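PDB 4EV0: cyclic AMP receptor protein from Thermus thermophilus, which binds cyclic AMP as a homodimer and, in response to it, attaches to DNA and activates transcription from six promoters. Local coordinates for residues S4-G9 / S20-R25; N144-A149 / E178-V183; K152-G157 / R203-L208; H185-E190 / E209-G214. All coordinates share one frame; numbering follows the deposited sequence.

Overall arrangement
Interaction 1 lies in the N-terminal cyclic-nucleotide-binding domain, where the loop of residues 4-9 meets segment 20-25, which runs into strand 23-27. The other three come later in the chain, inside the winged helix-turn-helix domain, on the other side of the chain's centre; interaction 1 is about 46 Å from interaction 2, centre to centre, and about 60 Å from interaction 3. Interactions 2, 3 and 4 form one cluster, their centres about 9 to 14 Å apart. Helix 139-154 serves 2 and 3, helix 177-189 serves 2 and 4, and helix 205-212 serves 3 and 4, joining them pairwise. All three also border the second subunit, so domain packing and dimer contact share helices 139-154 and 205-212.

Interaction 1: residues S4-G9 / S20-R25; sequences SPLFHG and SYFQRR
Leu-6 and Phe-22 reach for each other from opposite directions, and the methyl CD2 of Leu-6 ends 4.1 Å from CZ of Phe-22. The methyl comes in at the rim of the Phe-22 ring, close to the ring plane, and does not lie over a face. Leu-6 gets there by setting CG opposite its backbone N (chi1 -178°), while Phe-22 swings its ring to the far side from its own carbonyl carbon (chi1 -76°), so that the para carbon leads. The second touch is between two aromatic rings and is looser: CZ of Phe-7 stands 4.4 Å from CE1 of Phe-22. Seen from Phe-7, that CE1 lies at the ring edge, near the plane; CZ of Phe-7 approaches the Phe-22 ring obliquely, so the two rings touch through single carbons and are not stacked.

The backbones stay well apart: the CA atoms of Leu-6 and Phe-22, as close as the backbones come, are 12.9 Å from each other, and the long side chains bridge the distance. Helix 12-19 connects the two segments, and the contact ties the N-terminal 3-10 turn to the beta-roll of the cyclic-nucleotide-binding domain, whose strand 23-27 pairs with strand 95-101. Leu-45 of strand 42-46 touches Leu-6, Phe-7 and Phe-22 alike, while Val-15, Ala-18 and Leu-19 of helix 12-19 also pack on Phe-7. The turn carrying the two apolar side chains is held by a backbone bond from Phe-7 N to Ser-4 O (3.1 Å), and Asn-118 ND2 bonds to the carbonyl oxygens of Leu-6 and His-8.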
loop_
_atom_site.group_PDB
_atom_site.type_symbol
_atom_site.label_atom_id
_atom_site.label_comp_id
_atom_site.label_asym_id
_atom_site.label_seq_id
_atom_site.Cartn_x
_atom_site.Cartn_y
_atom_site.Cartn_z
ATOM N N SER B 4 19.280 15.975 -3.460
ATOM C CA SER B 4 17.905 15.776 -3.005
ATOM C C SER B 4 16.899 15.729 -4.161
ATOM O O SER B 4 16.974 16.531 -5.090
ATOM C CB SER B 4 17.509 16.866 -2.001
ATOM O OG SER B 4 16.174 16.687 -1.552
ATOM N N PRO B 5 15.958 14.771 -4.107
ATOM C CA PRO B 5 14.907 14.644 -5.131
ATOM C C PRO B 5 13.966 15.853 -5.126
ATOM O O PRO B 5 13.378 16.187 -6.156
ATOM C CB PRO B 5 14.168 13.355 -4.732
ATOM C CG PRO B 5 14.520 13.123 -3.297
ATOM C CD PRO B 5 15.896 13.697 -3.096
ATOM N N LEU B 6 13.861 16.509 -3.970
ATOM C CA LEU B 6 13.091 17.745 -3.814
ATOM C C LEU B 6 13.545 18.818 -4.787
ATOM O O LEU B 6 12.785 19.719 -5.130
ATOM C CB LEU B 6 13.248 18.278 -2.390
ATOM C CG LEU B 6 12.449 19.541 -2.073
ATOM C CD1 LEU B 6 10.952 19.286 -2.238
ATOM C CD2 LEU B 6 12.790 20.114 -0.676
ATOM N N PHE B 7 14.789 18.695 -5.234
ATOM C CA PHE B 7 15.448 19.690 -6.070
ATOM C C PHE B 7 15.693 19.217 -7.499
ATOM O O PHE B 7 16.404 19.874 -8.267
ATOM C CB PHE B 7 16.782 20.066 -5.433
ATOM C CG PHE B 7 16.641 20.724 -4.095
ATOM C CD1 PHE B 7 15.605 21.611 -3.854
ATOM C CD2 PHE B 7 17.544 20.446 -3.066
ATOM C CE1 PHE B 7 15.476 22.222 -2.613
ATOM C CE2 PHE B 7 17.425 21.056 -1.820
ATOM C CZ PHE B 7 16.396 21.946 -1.588
ATOM N N HIS B 8 15.113 18.075 -7.847
ATOM C CA HIS B 8 15.234 17.536 -9.199
ATOM C C HIS B 8 14.713 18.511 -10.265
ATOM O O HIS B 8 13.621 19.056 -10.140
ATOM C CB HIS B 8 14.513 16.183 -9.288
ATOM C CG HIS B 8 14.780 15.439 -10.559
ATOM N ND1 HIS B 8 14.103 15.701 -11.733
ATOM C CD2 HIS B 8 15.658 14.448 -10.843
ATOM C CE1 HIS B 8 14.554 14.903 -12.685
ATOM N NE2 HIS B 8 15.496 14.131 -12.170
ATOM N N GLY B 9 15.516 18.751 -11.296
ATOM C CA GLY B 9 15.116 19.625 -12.387
ATOM C C GLY B 9 15.604 21.055 -12.281
ATOM O O GLY B 9 15.565 21.805 -13.270
ATOM N N SER B 20 17.751 28.736 0.601
ATOM C CA SER B 20 17.818 29.964 1.399
ATOM C C SER B 20 16.555 30.196 2.228
ATOM O O SER B 20 16.540 31.052 3.121
ATOM C CB SER B 20 18.119 31.186 0.519
ATOM O OG SER B 20 17.001 31.573 -0.271
ATOM N N TYR B 21 15.501 29.434 1.923
ATOM C CA TYR B 21 14.248 29.514 2.676
ATOM C C TYR B 21 14.255 28.621 3.942
ATOM O O TYR B 21 13.356 28.698 4.788
ATOM C CB TYR B 21 13.072 29.156 1.764
ATOM C CG TYR B 21 12.743 30.195 0.709
ATOM C CD1 TYR B 21 13.512 30.324 -0.445
ATOM C CD2 TYR B 21 11.635 31.024 0.846
ATOM C CE1 TYR B 21 13.202 31.269 -1.419
ATOM C CE2 TYR B 21 11.317 31.970 -0.123
ATOM C CZ TYR B 21 12.105 32.088 -1.249
ATOM O OH TYR B 21 11.790 33.031 -2.207
ATOM N N PHE B 22 15.283 27.784 4.060
ATOM C CA PHE B 22 15.358 26.783 5.120
ATOM C C PHE B 22 15.983 27.328 6.417
ATOM O O PHE B 22 16.687 28.343 6.415
ATOM C CB PHE B 22 16.152 25.575 4.638
ATOM C CG PHE B 22 15.394 24.687 3.714
ATOM C CD1 PHE B 22 15.098 25.094 2.422
ATOM C CD2 PHE B 22 14.984 23.426 4.125
ATOM C CE1 PHE B 22 14.387 24.252 1.559
ATOM C CE2 PHE B 22 14.283 22.597 3.272
ATOM C CZ PHE B 22 13.989 23.011 1.993
ATOM N N GLN B 23 15.700 26.648 7.521
ATOM C CA GLN B 23 16.245 27.005 8.821
ATOM C C GLN B 23 16.933 25.774 9.387
ATOM O O GLN B 23 16.457 24.644 9.213
ATOM C CB GLN B 23 15.130 27.487 9.750
ATOM C CG GLN B 23 14.312 28.612 9.123
ATOM C CD GLN B 23 13.321 29.271 10.068
ATOM O OE1 GLN B 23 13.389 29.106 11.290
ATOM N NE2 GLN B 23 12.388 30.036 9.494
ATOM N N ARG B 24 18.066 25.993 10.042
ATOM C CA ARG B 24 18.838 24.900 10.607
ATOM C C ARG B 24 18.254 24.464 11.955
ATOM O O ARG B 24 17.952 25.295 12.798
ATOM C CB ARG B 24 20.300 25.325 10.753
ATOM C CG ARG B 24 20.936 25.815 9.445
ATOM C CD ARG B 24 22.364 26.327 9.671
ATOM N NE ARG B 24 23.201 26.188 8.475
ATOM C CZ ARG B 24 23.692 27.206 7.771
ATOM N NH1 ARG B 24 23.429 28.449 8.134
ATOM N NH2 ARG B 24 24.449 26.976 6.704
ATOM N N ARG B 25 18.065 23.159 12.130
ATOM C CA ARG B 25 17.626 22.588 13.405
ATOM C C ARG B 25 18.486 21.355 13.722
ATOM O O ARG B 25 18.775 20.552 12.831
ATOM C CB ARG B 25 16.139 22.204 13.364
ATOM C CG ARG B 25 15.150 23.366 13.120
ATOM C CD ARG B 25 14.914 24.170 14.392
ATOM N NE ARG B 25 13.755 25.067 14.327
ATOM C CZ ARG B 25 13.795 26.323 13.886
ATOM N NH1 ARG B 25 14.932 26.832 13.422
ATOM N NH2 ARG B 25 12.695 27.070 13.897
#

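Interaction 2: residues N144-A149 / E178-V183; sequences NRVAYA and ETVSRV
Val-146 has CG1 opposite its backbone N (chi1 173°), which turns CG2 away from the carbonyl carbon and presents both methyls to helix 177-189. Val-183 adopts the same rotamer (chi1 169°), and the two valines meet tip to tip: CG1 of Val-146 is 3.6 Å from CG1 of Val-183. That same Val-183 methyl also rests against CB of Val-146, again at 3.6 Å, so it sits on the branch point as well as on a methyl. The other branch, CG2 of Val-146, lies 3.9 Å from CG2 of Val-180, whose side chain passes at a slant one helical turn earlier. Val-146 thus faces two successive turns of the helix that ends the predicted helix-turn-helix motif, and helix 166-173 covers Val-180 through His-166 and Ala-170. On another face of helix 139-154, Tyr-148 stacks with Phe-213 of the second subunit. With an alanine in place of Val-146 both methyls would be gone, which is likely to open a gap facing Val-180 and Val-183. No hydrogen bond crosses between the two segments, and the three buried valines make a purely apolar joint that depends on shape and close methyl packing.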
loop_
_atom_site.group_PDB
_atom_site.type_symbol
_atom_site.label_atom_id
_atom_site.label_comp_id
_atom_site.label_asym_id
_atom_site.label_seq_id
_atom_site.Cartn_x
_atom_site.Cartn_y
_atom_site.Cartn_z
ATOM N N ASN B 144 2.883 -22.886 1.070
ATOM C CA ASN B 144 1.764 -23.463 1.819
ATOM C C ASN B 144 0.403 -23.212 1.151
ATOM O O ASN B 144 -0.409 -24.122 0.995
ATOM C CB ASN B 144 1.689 -22.859 3.230
ATOM C CG ASN B 144 2.969 -23.054 4.043
ATOM O OD1 ASN B 144 3.464 -22.113 4.665
ATOM N ND2 ASN B 144 3.488 -24.275 4.061
ATOM N N ARG B 145 0.153 -21.958 0.792
ATOM C CA ARG B 145 -1.132 -21.548 0.251
ATOM C C ARG B 145 -1.421 -22.170 -1.116
ATOM O O ARG B 145 -2.555 -22.551 -1.404
ATOM C CB ARG B 145 -1.206 -20.017 0.183
ATOM C CG ARG B 145 -1.270 -19.383 1.564
ATOM C CD ARG B 145 -1.501 -17.892 1.551
ATOM N NE ARG B 145 -1.435 -17.390 2.921
ATOM C CZ ARG B 145 -1.712 -16.139 3.280
ATOM N NH1 ARG B 145 -2.090 -15.245 2.364
ATOM N NH2 ARG B 145 -1.611 -15.784 4.561
ATOM N N VAL B 146 -0.388 -22.282 -1.944
ATOM C CA VAL B 146 -0.532 -22.904 -3.247
ATOM C C VAL B 146 -0.734 -24.419 -3.104
ATOM O O VAL B 146 -1.580 -24.991 -3.781
ATOM C CB VAL B 146 0.654 -22.543 -4.161
ATOM C CG1 VAL B 146 0.599 -23.321 -5.461
ATOM C CG2 VAL B 146 0.652 -21.027 -4.428
ATOM N N ALA B 147 0.013 -25.044 -2.194
ATOM C CA ALA B 147 -0.149 -26.461 -1.904
ATOM C C ALA B 147 -1.580 -26.716 -1.442
ATOM O O ALA B 147 -2.239 -27.621 -1.937
ATOM C CB ALA B 147 0.852 -26.917 -0.853
ATOM N N TYR B 148 -2.073 -25.889 -0.525
ATOM C CA TYR B 148 -3.434 -26.028 -0.004
ATOM C C TYR B 148 -4.488 -25.914 -1.102
ATOM O O TYR B 148 -5.464 -26.670 -1.113
ATOM C CB TYR B 148 -3.686 -24.949 1.034
ATOM C CG TYR B 148 -5.076 -24.923 1.649
ATOM C CD1 TYR B 148 -5.520 -25.957 2.472
ATOM C CD2 TYR B 148 -5.924 -23.830 1.443
ATOM C CE1 TYR B 148 -6.780 -25.918 3.059
ATOM C CE2 TYR B 148 -7.178 -23.776 2.025
ATOM C CZ TYR B 148 -7.602 -24.817 2.837
ATOM O OH TYR B 148 -8.857 -24.753 3.416
ATOM N N ALA B 149 -4.299 -24.958 -2.012
ATOM C CA ALA B 149 -5.169 -24.833 -3.172
ATOM C C ALA B 149 -5.239 -26.154 -3.973
ATOM O O ALA B 149 -6.321 -26.626 -4.339
ATOM C CB ALA B 149 -4.689 -23.690 -4.071
ATOM N N GLU B 178 2.287 -15.123 -11.121
ATOM C CA GLU B 178 3.737 -15.282 -11.121
ATOM C C GLU B 178 4.254 -16.122 -9.955
ATOM O O GLU B 178 5.139 -16.956 -10.134
ATOM C CB GLU B 178 4.457 -13.933 -11.137
ATOM C CG GLU B 178 5.975 -14.085 -11.213
ATOM C CD GLU B 178 6.719 -12.778 -10.988
ATOM O OE1 GLU B 178 6.056 -11.753 -10.701
ATOM O OE2 GLU B 178 7.966 -12.782 -11.096
ATOM N N THR B 179 3.719 -15.906 -8.759
ATOM C CA THR B 179 4.205 -16.674 -7.613
ATOM C C THR B 179 3.698 -18.118 -7.648
ATOM O O THR B 179 4.385 -19.027 -7.178
ATOM C CB THR B 179 3.927 -15.995 -6.238
ATOM O OG1 THR B 179 2.574 -15.534 -6.175
ATOM C CG2 THR B 179 4.879 -14.817 -6.017
ATOM N N VAL B 180 2.510 -18.329 -8.222
ATOM C CA VAL B 180 2.001 -19.677 -8.440
ATOM C C VAL B 180 2.943 -20.460 -9.351
ATOM O O VAL B 180 3.237 -21.640 -9.085
ATOM C CB VAL B 180 0.540 -19.702 -8.995
ATOM C CG1 VAL B 180 0.257 -21.015 -9.742
ATOM C CG2 VAL B 180 -0.471 -19.514 -7.862
ATOM N N SER B 181 3.442 -19.803 -10.397
ATOM C CA SER B 181 4.382 -20.471 -11.294
ATOM C C SER B 181 5.684 -20.740 -10.559
ATOM O O SER B 181 6.263 -21.815 -10.686
ATOM C CB SER B 181 4.635 -19.669 -12.578
ATOM O OG SER B 181 3.439 -19.506 -13.315
ATOM N N ARG B 182 6.134 -19.763 -9.783
ATOM C CA ARG B 182 7.339 -19.929 -8.978
ATOM C C ARG B 182 7.202 -21.111 -8.022
ATOM O O ARG B 182 8.099 -21.940 -7.914
ATOM C CB ARG B 182 7.641 -18.655 -8.190
ATOM C CG ARG B 182 8.091 -17.474 -9.038
ATOM C CD ARG B 182 8.405 -16.255 -8.152
ATOM N NE ARG B 182 9.426 -16.554 -7.141
ATOM C CZ ARG B 182 9.581 -15.878 -6.004
ATOM N NH1 ARG B 182 8.769 -14.861 -5.723
ATOM N NH2 ARG B 182 10.540 -16.221 -5.144
ATOM N N VAL B 183 6.068 -21.176 -7.334
ATOM C CA VAL B 183 5.804 -22.261 -6.397
ATOM C C VAL B 183 5.682 -23.618 -7.082
ATOM O O VAL B 183 6.245 -24.611 -6.617
ATOM C CB VAL B 183 4.525 -22.004 -5.571
ATOM C CG1 VAL B 183 4.118 -23.271 -4.805
ATOM C CG2 VAL B 183 4.741 -20.837 -4.619
#

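Interaction 3: residues K152-G157 / R203-L208; sequences KLLRQG and REAALL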
loop_
_atom_site.group_PDB
_atom_site.type_symbol
_atom_site.label_atom_id
_atom_site.label_comp_id
_atom_site.label_asym_id
_atom_site.label_seq_id
_atom_site.Cartn_x
_atom_site.Cartn_y
_atom_site.Cartn_z
ATOM N N LYS B 152 -7.123 -28.707 -2.213
ATOM C CA LYS B 152 -8.550 -28.474 -2.390
ATOM C C LYS B 152 -9.119 -29.152 -3.645
ATOM O O LYS B 152 -10.263 -29.616 -3.650
ATOM C CB LYS B 152 -8.857 -26.971 -2.392
ATOM C CG LYS B 152 -9.374 -26.471 -1.047
ATOM C CD LYS B 152 -9.036 -25.010 -0.787
ATOM C CE LYS B 152 -10.103 -24.105 -1.361
ATOM N NZ LYS B 152 -9.900 -22.701 -0.921
ATOM N N LEU B 153 -8.321 -29.196 -4.709
ATOM C CA LEU B 153 -8.717 -29.865 -5.948
ATOM C C LEU B 153 -8.660 -31.376 -5.772
ATOM O O LEU B 153 -9.534 -32.089 -6.233
ATOM C CB LEU B 153 -7.808 -29.456 -7.109
ATOM C CG LEU B 153 -7.802 -27.981 -7.530
ATOM C CD1 LEU B 153 -6.754 -27.743 -8.609
ATOM C CD2 LEU B 153 -9.177 -27.522 -8.012
ATOM N N LEU B 154 -7.622 -31.858 -5.097
ATOM C CA LEU B 154 -7.547 -33.263 -4.750
ATOM C C LEU B 154 -8.785 -33.704 -3.985
ATOM O O LEU B 154 -9.235 -34.847 -4.122
ATOM C CB LEU B 154 -6.305 -33.555 -3.904
ATOM C CG LEU B 154 -5.045 -33.998 -4.644
ATOM C CD1 LEU B 154 -3.924 -34.276 -3.653
ATOM C CD2 LEU B 154 -5.323 -35.224 -5.521
ATOM N N ARG B 155 -9.341 -32.815 -3.175
ATOM C CA ARG B 155 -10.425 -33.246 -2.312
ATOM C C ARG B 155 -11.813 -33.275 -2.973
ATOM O O ARG B 155 -12.817 -33.585 -2.327
ATOM C CB ARG B 155 -10.401 -32.540 -0.943
ATOM C CG ARG B 155 -10.216 -31.063 -0.937
ATOM C CD ARG B 155 -10.603 -30.420 0.405
ATOM N NE ARG B 155 -9.623 -30.563 1.475
ATOM C CZ ARG B 155 -9.346 -29.608 2.374
ATOM N NH1 ARG B 155 -9.963 -28.427 2.308
ATOM N NH2 ARG B 155 -8.453 -29.823 3.345
ATOM N N GLN B 156 -11.870 -33.021 -4.274
ATOM C CA GLN B 156 -13.150 -33.125 -4.966
ATOM C C GLN B 156 -13.420 -34.550 -5.467
ATOM O O GLN B 156 -14.500 -34.840 -5.986
ATOM C CB GLN B 156 -13.270 -32.083 -6.081
ATOM C CG GLN B 156 -12.406 -32.356 -7.296
ATOM C CD GLN B 156 -12.081 -31.085 -8.069
ATOM O OE1 GLN B 156 -11.584 -31.132 -9.199
ATOM N NE2 GLN B 156 -12.356 -29.939 -7.455
ATOM N N GLY B 157 -12.435 -35.434 -5.305
ATOM C CA GLY B 157 -12.641 -36.864 -5.490
ATOM C C GLY B 157 -12.298 -37.443 -6.853
ATOM O O GLY B 157 -12.579 -38.620 -7.132
ATOM N N ARG B 203 1.805 -35.883 -7.538
ATOM C CA ARG B 203 2.489 -37.182 -7.512
ATOM C C ARG B 203 2.457 -37.735 -6.102
ATOM O O ARG B 203 2.108 -38.895 -5.871
ATOM C CB ARG B 203 3.951 -37.021 -7.929
ATOM C CG ARG B 203 4.134 -36.274 -9.228
ATOM C CD ARG B 203 3.593 -37.089 -10.390
ATOM N NE ARG B 203 4.473 -38.209 -10.718
ATOM C CZ ARG B 203 4.182 -39.146 -11.617
ATOM N NH1 ARG B 203 3.027 -39.101 -12.272
ATOM N NH2 ARG B 203 5.039 -40.130 -11.862
ATOM N N GLU B 204 2.827 -36.857 -5.171
ATOM C CA GLU B 204 2.925 -37.156 -3.759
ATOM C C GLU B 204 1.866 -36.402 -2.982
ATOM O O GLU B 204 2.151 -35.353 -2.429
ATOM C CB GLU B 204 4.292 -36.708 -3.260
ATOM C CG GLU B 204 5.438 -37.173 -4.130
ATOM C CD GLU B 204 5.711 -38.662 -3.991
ATOM O OE1 GLU B 204 4.825 -39.482 -4.336
ATOM O OE2 GLU B 204 6.820 -39.010 -3.526
ATOM N N ALA B 205 0.656 -36.944 -2.923
ATOM C CA ALA B 205 -0.449 -36.279 -2.239
ATOM C C ALA B 205 -0.204 -36.077 -0.748
ATOM O O ALA B 205 -0.546 -35.031 -0.197
ATOM C CB ALA B 205 -1.743 -37.030 -2.464
ATOM N N ALA B 206 0.393 -37.065 -0.095
ATOM C CA ALA B 206 0.625 -36.966 1.335
ATOM C C ALA B 206 1.665 -35.911 1.601
ATOM O O ALA B 206 1.560 -35.164 2.574
ATOM C CB ALA B 206 1.075 -38.317 1.918
ATOM N N LEU B 207 2.684 -35.862 0.749
ATOM C CA LEU B 207 3.760 -34.897 0.932
ATOM C C LEU B 207 3.227 -33.488 0.668
ATOM O O LEU B 207 3.641 -32.514 1.311
ATOM C CB LEU B 207 4.927 -35.217 0.004
ATOM C CG LEU B 207 6.174 -34.341 0.143
ATOM C CD1 LEU B 207 6.504 -34.128 1.618
ATOM C CD2 LEU B 207 7.365 -34.956 -0.597
ATOM N N LEU B 208 2.294 -33.399 -0.277
ATOM C CA LEU B 208 1.638 -32.142 -0.589
ATOM C C LEU B 208 0.859 -31.658 0.630
ATOM O O LEU B 208 0.997 -30.507 1.042
ATOM C CB LEU B 208 0.698 -32.311 -1.782
ATOM C CG LEU B 208 -0.048 -31.043 -2.172
ATOM C CD1 LEU B 208 0.890 -30.094 -2.926
ATOM C CD2 LEU B 208 -1.310 -31.347 -3.005
#
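Leu-154 and Ala-205 make the closer of two apolar touches, with CD1 of Leu-154 standing 3.7 Å from CB of Ala-205. The same methyl is 4.0 Å from CD2 of Leu-208, so a single branch of Leu-154 serves both partners, one helical turn apart. The Leu-154 and Leu-208 side chains run at an angle to one another. Leu-208 holds CG opposite its backbone N (chi1 179°), which brings its CD2 methyl across to Leu-154. Phe-162 and Val-202 of the neighbouring strands also pack on Leu-154, and Val-202 touches Leu-208 too.

No hydrogen bond joins the two segments; the polar bonds shape each one separately. Glu-204 occupies the N-cap position of helix 205-212, and its carbonyl oxygen accepts the bond from Leu-208 N at 2.9 Å. At the other side, helix 139-154 gives way to a type I turn from Leu-154 to Gly-157, closed by a weak bond from Gly-157 N to Leu-154 O (3.5 Å). The charged group of Arg-203 turns to Glu-201, with which it forms a salt bridge.

The end of one helix therefore meets the beginning of another, and beside them lies the small antiparallel sheet of strands 161-163, 193-196 and 199-202. This is part of the winged helix-turn-helix domain of the CRP family, in which the helices pack beside such a sheet.

Interaction 4: residues H185-E190 / E209-G214; sequences HALAEE and EEIAFG
A carboxylate oxygen and a leucine methyl share one isoleucine methyl here: CD1 of Ile-211 lies 3.8 Å from OE2 of Glu-190 and 3.9 Å from CD2 of Leu-187. Ile-211 sends CG1 to the side opposite its carbonyl carbon (chi1 -65°) and keeps the chain extended beyond it (chi2 170°), which carries CD1 out to helix 177-189. Leu-187 and Ile-211 run alongside one another in opposite senses and touch through their terminal methyls. The Glu-190 side chain, stretched out beyond CG, crosses Ile-211 at a slant. Its carboxylate has a firmer partner in Arg-143 of helix 139-154, a salt bridge from OE2, and Arg-143 packs on Ile-211 as well. Ile-211 is further held at its backbone, where the carbonyl oxygen accepts a hydrogen bond from Asn-144 ND2. Just beyond, helix 205-212 closes in a Schellman motif with Gly-214 at positive phi and Gly-214 N bonded to Ile-211 O at 3.1 Å. The contact thus joins the end of the helix-turn-helix motif's second helix to the C-terminal helix by apolar packing; the charge of Glu-190 is met by Arg-143, so its touch on the Ile-211 methyl is probably incidental packing at the margin of that contact.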
loop_
_atom_site.group_PDB
_atom_site.type_symbol
_atom_site.label_atom_id
_atom_site.label_comp_id
_atom_site.label_asym_id
_atom_site.label_seq_id
_atom_site.Cartn_x
_atom_site.Cartn_y
_atom_site.Cartn_z
ATOM N N HIS B 185 7.005 -24.515 -9.897
ATOM C CA HIS B 185 8.306 -24.966 -10.368
ATOM C C HIS B 185 9.146 -25.558 -9.231
ATOM O O HIS B 185 9.809 -26.579 -9.416
ATOM C CB HIS B 185 9.020 -23.876 -11.169
ATOM C CG HIS B 185 8.441 -23.686 -12.540
ATOM N ND1 HIS B 185 8.541 -24.647 -13.529
ATOM C CD2 HIS B 185 7.722 -22.670 -13.077
ATOM C CE1 HIS B 185 7.928 -24.220 -14.619
ATOM N NE2 HIS B 185 7.421 -23.024 -14.371
ATOM N N ALA B 186 9.072 -24.948 -8.049
ATOM C CA ALA B 186 9.699 -25.521 -6.856
ATOM C C ALA B 186 9.066 -26.864 -6.447
ATOM O O ALA B 186 9.777 -27.803 -6.084
ATOM C CB ALA B 186 9.673 -24.536 -5.704
ATOM N N LEU B 187 7.736 -26.958 -6.519
ATOM C CA LEU B 187 7.039 -28.213 -6.212
ATOM C C LEU B 187 7.378 -29.327 -7.196
ATOM O O LEU B 187 7.415 -30.495 -6.817
ATOM C CB LEU B 187 5.524 -28.009 -6.155
ATOM C CG LEU B 187 5.003 -27.243 -4.937
ATOM C CD1 LEU B 187 3.488 -27.050 -4.975
ATOM C CD2 LEU B 187 5.430 -27.945 -3.638
ATOM N N ALA B 188 7.627 -28.968 -8.454
ATOM C CA ALA B 188 8.037 -29.955 -9.452
ATOM C C ALA B 188 9.478 -30.427 -9.224
ATOM O O ALA B 188 9.771 -31.619 -9.356
ATOM C CB ALA B 188 7.863 -29.413 -10.868
ATOM N N GLU B 189 10.360 -29.488 -8.882
ATOM C CA GLU B 189 11.748 -29.791 -8.513
ATOM C C GLU B 189 11.837 -30.733 -7.299
ATOM O O GLU B 189 12.772 -31.526 -7.175
ATOM C CB GLU B 189 12.518 -28.487 -8.248
ATOM C CG GLU B 189 13.929 -28.662 -7.682
ATOM C CD GLU B 189 14.733 -27.365 -7.701
ATOM O OE1 GLU B 189 14.535 -26.564 -8.643
ATOM O OE2 GLU B 189 15.555 -27.145 -6.777
ATOM N N GLU B 190 10.848 -30.641 -6.414
ATOM C CA GLU B 190 10.759 -31.520 -5.251
ATOM C C GLU B 190 10.050 -32.829 -5.570
ATOM O O GLU B 190 9.831 -33.648 -4.689
ATOM C CB GLU B 190 10.002 -30.825 -4.124
ATOM C CG GLU B 190 10.617 -29.523 -3.660
ATOM C CD GLU B 190 9.771 -28.851 -2.600
ATOM O OE1 GLU B 190 9.624 -27.608 -2.656
ATOM O OE2 GLU B 190 9.252 -29.571 -1.710
ATOM N N GLU B 209 0.058 -32.550 1.209
ATOM C CA GLU B 209 -0.755 -32.219 2.371
ATOM C C GLU B 209 0.155 -31.773 3.507
ATOM O O GLU B 209 -0.165 -30.855 4.258
ATOM C CB GLU B 209 -1.602 -33.422 2.790
ATOM C CG GLU B 209 -2.767 -33.088 3.729
ATOM C CD GLU B 209 -3.795 -34.218 3.834
ATOM O OE1 GLU B 209 -3.403 -35.407 3.721
ATOM O OE2 GLU B 209 -4.997 -33.914 4.023
ATOM N N GLU B 210 1.313 -32.408 3.608
ATOM C CA GLU B 210 2.298 -32.005 4.603
ATOM C C GLU B 210 2.776 -30.586 4.334
ATOM O O GLU B 210 2.897 -29.780 5.251
ATOM C CB GLU B 210 3.493 -32.969 4.628
ATOM C CG GLU B 210 3.194 -34.350 5.202
ATOM C CD GLU B 210 4.463 -35.114 5.588
ATOM O OE1 GLU B 210 5.555 -34.767 5.083
ATOM O OE2 GLU B 210 4.369 -36.060 6.405
ATOM N N ILE B 211 3.054 -30.291 3.069
ATOM C CA ILE B 211 3.531 -28.965 2.686
ATOM C C ILE B 211 2.459 -27.894 2.917
ATOM O O ILE B 211 2.782 -26.792 3.366
ATOM C CB ILE B 211 4.047 -28.929 1.216
ATOM C CG1 ILE B 211 5.290 -29.813 1.072
ATOM C CG2 ILE B 211 4.395 -27.500 0.802
ATOM C CD1 ILE B 211 5.735 -30.032 -0.358
ATOM N N ALA B 212 1.193 -28.226 2.631
ATOM C CA ALA B 212 0.090 -27.279 2.815
ATOM C C ALA B 212 -0.014 -26.835 4.275
ATOM O O ALA B 212 -0.251 -25.660 4.574
ATOM C CB ALA B 212 -1.226 -27.869 2.349
ATOM N N PHE B 213 0.186 -27.781 5.184
ATOM C CA PHE B 213 0.038 -27.490 6.600
ATOM C C PHE B 213 1.353 -27.182 7.266
ATOM O O PHE B 213 1.439 -27.141 8.490
ATOM C CB PHE B 213 -0.707 -28.614 7.302
ATOM C CG PHE B 213 -2.096 -28.763 6.807
ATOM C CD1 PHE B 213 -3.029 -27.755 7.036
ATOM C CD2 PHE B 213 -2.470 -29.860 6.054
ATOM C CE1 PHE B 213 -4.331 -27.867 6.568
ATOM C CE2 PHE B 213 -3.770 -29.980 5.579
ATOM C CZ PHE B 213 -4.702 -28.978 5.836
ATOM N N GLY B 214 2.371 -26.918 6.458
ATOM C CA GLY B 214 3.593 -26.305 6.960
ATOM C C GLY B 214 4.443 -27.174 7.872
ATOM O O GLY B 214 5.336 -26.687 8.584
#